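Side-chain contacts in DNA repair and telomere maintenance protein nbs1 (Schizosaccharomyces pombe, PDB 3HUF), which binds phosphorylated partners such as Ctp1 through its FHA and BRCT domains and serves the MRN complex in repairing DNA double-strand breaks and maintaining telomeres: residues G8-G13 with G103-T108; L243-L246 with R250-T253. One frame throughout, in Å; residues are numbered along the deposited sequence.

Contact 1: residues G8-G13 with G103-T108; sequences GDILKG and GKCPFT
The ring of F107 carries G8 on one face: G8 CA sits 3.9 Å from the ring centroid and only 8° off the ring normal, a CH-pi contact almost squarely over the middle. G8 N lies over the same ring, 3.7 Å from F107 CD2. With no side chain and a positive phi, G8 can lie this close to the ring. I10 meets the ring obliquely, with its CG2 4.0 Å from F107 CD1. Its two branches divide the work. While CG2 also reaches C105 SG at 4.1 Å, CD1 swings past the ring to the F107 backbone, 3.5 Å from F107 O. The placement follows from chi1 of 66°, which tucks CG1 between the backbone N and carbonyl carbon of I10. Within 103-108, C105 SG accepts a hydrogen bond from F107 N (3.5 Å, 155° at the hydrogen), consistent with a bend that turns both side chains toward I10. Cutting I10 back to an alanine would probably open a gap beside C105 and F107 and leave the type I beta turn from D9 to K12 less firmly seated. Two loops of the FHA beta sandwich are packed together here, 2-6 to 16-18 and 97-102 to 109-113; in the second, K104 forms a salt bridge with an acidic side chain of the bound peptide.

Contact 2: residues L243-L246 with R250-T253; sequences LLEL and RIST
I251 meets L244 and E245 through the end of its side chain, and the contact is almost wholly van der Waals. No hydrogen bond joins the two segments. The apolar part is the approach of the I251 ethyl branch to the start of the leucine side chain: I251 CD1 lies 3.8 Å from L244 CB, and I251 CG1 follows at 4.0 Å from the same L244 CB. The leucine is therefore touched at its root, close to the helix backbone, while its side chain also packs on C231 of strand 230-234 and on L249. In I251, CG1 stands anti to the carbonyl carbon (chi1 -44°), which sends the ethyl branch across to the helix.

A second set is made with E245: the methyl against its backbone N, and more loosely against the aliphatic CG. I251 CD1 comes to 3.7 Å from E245 N, so the methyl rests against the helix backbone between the two residues. The glutamate side chain adds only its aliphatic stem, with E245 CG 4.3 Å from I251 CD1. Its carboxylate is engaged within the helix, where E245 OE2 is hydrogen-bonded to ND1 of H242.

Backbone hydrogen bonding belongs to the surroundings: R250 and S252 both pair with C231, laying strand 250-254 alongside strand 230-234. I251, between them, also touches C231 with its side chain. Helix 238-246 thus packs against strand 250-254, an outermost strand of the parallel four-stranded sheet, through I251 and L244, completing the beta-alpha-beta unit 230-234, 238-246 and 250-254 of the second BRCT domain.

From the N terminus, the chain leaves strand 2-6 and enters the first half of contact 1 at 8-13, then runs through most of the FHA domain before 103-108 closes that wide loop, some 90 residues later. It continues through the first BRCT domain and reaches contact 2, where 243-246 and 250-253 close a tight loop of three intervening residues. The two contacts follow in series, neither nesting nor crossing. Their centres lie about 53 Å apart, on opposite sides of the chain's centre, with nearest atoms about 38 Å apart. Contact 1 ties two inter-strand loops of the FHA domain that are far apart in sequence; contact 2 joins neighbouring elements of the second BRCT domain.

Contact 1: residues G8-G13 with G103-T108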
loop_
_atom_site.group_PDB
_atom_site.type_symbol
_atom_site.label_atom_id
_atom_site.label_comp_id
_atom_site.label_asym_id
_atom_site.label_seq_id
_atom_site.Cartn_x
_atom_site.Cartn_y
_atom_site.Cartn_z
ATOM N N GLY A 8 -21.517 17.227 -11.124
ATOM C CA GLY A 8 -22.709 17.907 -10.648
ATOM C C GLY A 8 -22.585 17.966 -9.132
ATOM O O GLY A 8 -21.516 17.669 -8.548
ATOM N N ASP A 9 -23.679 18.310 -8.475
ATOM C CA ASP A 9 -23.629 18.487 -7.035
ATOM C C ASP A 9 -24.388 17.351 -6.350
ATOM O O ASP A 9 -24.891 17.508 -5.235
ATOM C CB ASP A 9 -24.243 19.847 -6.688
ATOM C CG ASP A 9 -23.465 20.585 -5.619
ATOM O OD1 ASP A 9 -24.113 21.332 -4.855
ATOM O OD2 ASP A 9 -22.215 20.425 -5.538
ATOM N N ILE A 10 -24.461 16.199 -7.016
ATOM C CA ILE A 10 -25.334 15.123 -6.550
ATOM C C ILE A 10 -24.820 14.474 -5.246
ATOM O O ILE A 10 -25.602 13.944 -4.468
ATOM C CB ILE A 10 -25.674 14.108 -7.674
ATOM C CG1 ILE A 10 -24.435 13.344 -8.139
ATOM C CG2 ILE A 10 -26.309 14.835 -8.886
ATOM C CD1 ILE A 10 -24.724 11.943 -8.673
ATOM N N LEU A 11 -23.514 14.577 -4.999
ATOM C CA LEU A 11 -22.926 14.183 -3.709
ATOM C C LEU A 11 -22.466 15.400 -2.911
ATOM O O LEU A 11 -21.530 15.318 -2.112
ATOM C CB LEU A 11 -21.763 13.199 -3.917
ATOM C CG LEU A 11 -22.128 11.745 -4.210
ATOM C CD1 LEU A 11 -20.904 10.939 -4.688
ATOM C CD2 LEU A 11 -22.748 11.107 -2.977
ATOM N N LYS A 12 -23.141 16.528 -3.141
ATOM C CA LYS A 12 -22.825 17.816 -2.513
ATOM C C LYS A 12 -21.407 18.316 -2.758
ATOM O O LYS A 12 -20.884 19.097 -1.968
ATOM C CB LYS A 12 -23.133 17.794 -1.011
ATOM C CG LYS A 12 -24.597 17.534 -0.696
ATOM C CD LYS A 12 -24.765 16.931 0.698
ATOM C CE LYS A 12 -26.232 16.670 0.998
ATOM N NZ LYS A 12 -26.384 15.240 1.395
ATOM N N GLY A 13 -20.785 17.876 -3.847
ATOM C CA GLY A 13 -19.407 18.292 -4.163
ATOM C C GLY A 13 -18.336 17.629 -3.304
ATOM O O GLY A 13 -17.168 18.050 -3.301
ATOM N N GLY A 103 -30.934 5.594 -11.766
ATOM C CA GLY A 103 -32.103 6.089 -12.470
ATOM C C GLY A 103 -31.712 6.669 -13.812
ATOM O O GLY A 103 -30.968 6.046 -14.581
ATOM N N LYS A 104 -32.216 7.865 -14.090
ATOM C CA LYS A 104 -31.848 8.594 -15.284
ATOM C C LYS A 104 -30.993 9.797 -14.914
ATOM O O LYS A 104 -30.922 10.762 -15.667
ATOM C CB LYS A 104 -33.100 9.065 -16.015
ATOM C CG LYS A 104 -33.932 7.949 -16.571
ATOM C CD LYS A 104 -35.327 8.443 -16.756
ATOM C CE LYS A 104 -35.851 8.038 -18.106
ATOM N NZ LYS A 104 -37.151 8.719 -18.378
ATOM N N CYS A 105 -30.336 9.748 -13.758
ATOM C CA CYS A 105 -29.550 10.898 -13.347
ATOM C C CYS A 105 -28.402 11.104 -14.321
ATOM O O CYS A 105 -27.634 10.183 -14.561
ATOM C CB CYS A 105 -29.048 10.758 -11.919
ATOM S SG CYS A 105 -28.003 12.124 -11.435
ATOM N N PRO A 106 -28.310 12.309 -14.922
ATOM C CA PRO A 106 -27.271 12.558 -15.931
ATOM C C PRO A 106 -25.838 12.572 -15.369
ATOM O O PRO A 106 -24.880 12.520 -16.141
ATOM C CB PRO A 106 -27.667 13.917 -16.539
ATOM C CG PRO A 106 -28.538 14.563 -15.536
ATOM C CD PRO A 106 -29.185 13.479 -14.713
ATOM N N PHE A 107 -25.696 12.596 -14.045
ATOM C CA PHE A 107 -24.379 12.524 -13.408
ATOM C C PHE A 107 -24.157 11.182 -12.720
ATOM O O PHE A 107 -24.982 10.739 -11.928
ATOM C CB PHE A 107 -24.216 13.663 -12.403
ATOM C CG PHE A 107 -24.481 15.022 -12.989
ATOM C CD1 PHE A 107 -25.687 15.670 -12.753
ATOM C CD2 PHE A 107 -23.535 15.640 -13.802
ATOM C CE1 PHE A 107 -25.940 16.918 -13.310
ATOM C CE2 PHE A 107 -23.779 16.880 -14.363
ATOM C CZ PHE A 107 -24.981 17.523 -14.113
ATOM N N THR A 108 -23.036 10.534 -13.014
ATOM C CA THR A 108 -22.744 9.222 -12.429
ATOM C C THR A 108 -21.958 9.324 -11.123
ATOM O O THR A 108 -21.171 10.262 -10.920
ATOM C CB THR A 108 -21.990 8.317 -13.412
ATOM O OG1 THR A 108 -20.795 8.977 -13.872
ATOM C CG2 THR A 108 -22.883 7.990 -14.612
#

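Contact 2: residues L243-L246 with R250-T253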
loop_
_atom_site.group_PDB
_atom_site.type_symbol
_atom_site.label_atom_id
_atom_site.label_comp_id
_atom_site.label_asym_id
_atom_site.label_seq_id
_atom_site.Cartn_x
_atom_site.Cartn_y
_atom_site.Cartn_z
ATOM N N LEU A 243 17.048 -6.075 -3.890
ATOM C CA LEU A 243 17.660 -5.215 -2.887
ATOM C C LEU A 243 19.112 -4.872 -3.279
ATOM O O LEU A 243 19.482 -3.693 -3.307
ATOM C CB LEU A 243 17.561 -5.873 -1.497
ATOM C CG LEU A 243 18.256 -5.344 -0.230
ATOM C CD1 LEU A 243 18.416 -3.867 -0.218
ATOM C CD2 LEU A 243 17.465 -5.767 0.990
ATOM N N LEU A 244 19.903 -5.890 -3.615
ATOM C CA LEU A 244 21.301 -5.690 -4.020
ATOM C C LEU A 244 21.451 -4.981 -5.370
ATOM O O LEU A 244 22.357 -4.166 -5.543
ATOM C CB LEU A 244 22.077 -7.010 -4.002
ATOM C CG LEU A 244 22.025 -7.768 -2.677
ATOM C CD1 LEU A 244 22.570 -9.168 -2.864
ATOM C CD2 LEU A 244 22.782 -7.022 -1.563
ATOM N N GLU A 245 20.570 -5.301 -6.316
ATOM C CA GLU A 245 20.437 -4.530 -7.553
ATOM C C GLU A 245 20.276 -3.041 -7.269
ATOM O O GLU A 245 20.996 -2.222 -7.831
ATOM C CB GLU A 245 19.213 -4.982 -8.335
ATOM C CG GLU A 245 19.513 -5.735 -9.595
ATOM C CD GLU A 245 18.267 -5.959 -10.437
ATOM O OE1 GLU A 245 18.430 -6.421 -11.585
ATOM O OE2 GLU A 245 17.138 -5.673 -9.958
ATOM N N LEU A 246 19.317 -2.704 -6.398
ATOM C CA LEU A 246 19.050 -1.316 -6.012
ATOM C C LEU A 246 20.268 -0.581 -5.444
ATOM O O LEU A 246 20.326 0.646 -5.512
ATOM C CB LEU A 246 17.864 -1.220 -5.049
ATOM C CG LEU A 246 16.499 -1.598 -5.646
ATOM C CD1 LEU A 246 15.379 -1.459 -4.624
ATOM C CD2 LEU A 246 16.195 -0.793 -6.919
ATOM N N ARG A 250 26.535 -5.981 -8.862
ATOM C CA ARG A 250 26.455 -7.059 -9.838
ATOM C C ARG A 250 26.394 -8.360 -9.045
ATOM O O ARG A 250 27.246 -8.614 -8.209
ATOM C CB ARG A 250 27.686 -6.999 -10.745
ATOM C CG ARG A 250 27.949 -8.196 -11.647
ATOM C CD ARG A 250 28.968 -7.782 -12.704
ATOM N NE ARG A 250 29.797 -8.873 -13.200
ATOM C CZ ARG A 250 30.745 -8.715 -14.124
ATOM N NH1 ARG A 250 30.966 -7.513 -14.641
ATOM N NH2 ARG A 250 31.478 -9.748 -14.534
ATOM N N ILE A 251 25.369 -9.173 -9.277
ATOM C CA ILE A 251 25.140 -10.348 -8.434
ATOM C C ILE A 251 25.332 -11.651 -9.198
ATOM O O ILE A 251 24.894 -11.782 -10.343
ATOM C CB ILE A 251 23.732 -10.329 -7.807
ATOM C CG1 ILE A 251 23.405 -8.935 -7.275
ATOM C CG2 ILE A 251 23.609 -11.357 -6.679
ATOM C CD1 ILE A 251 21.972 -8.531 -7.496
ATOM N N SER A 252 25.997 -12.609 -8.559
ATOM C CA SER A 252 26.119 -13.952 -9.099
ATOM C C SER A 252 25.557 -14.947 -8.094
ATOM O O SER A 252 26.078 -15.086 -6.988
ATOM C CB SER A 252 27.577 -14.281 -9.417
ATOM O OG SER A 252 28.136 -13.291 -10.257
ATOM N N THR A 253 24.486 -15.633 -8.486
ATOM C CA THR A 253 23.802 -16.587 -7.618
ATOM C C THR A 253 24.396 -17.976 -7.802
ATOM O O THR A 253 24.490 -18.471 -8.921
ATOM C CB THR A 253 22.280 -16.605 -7.910
ATOM O OG1 THR A 253 21.749 -15.291 -7.722
ATOM C CG2 THR A 253 21.536 -17.581 -7.001
#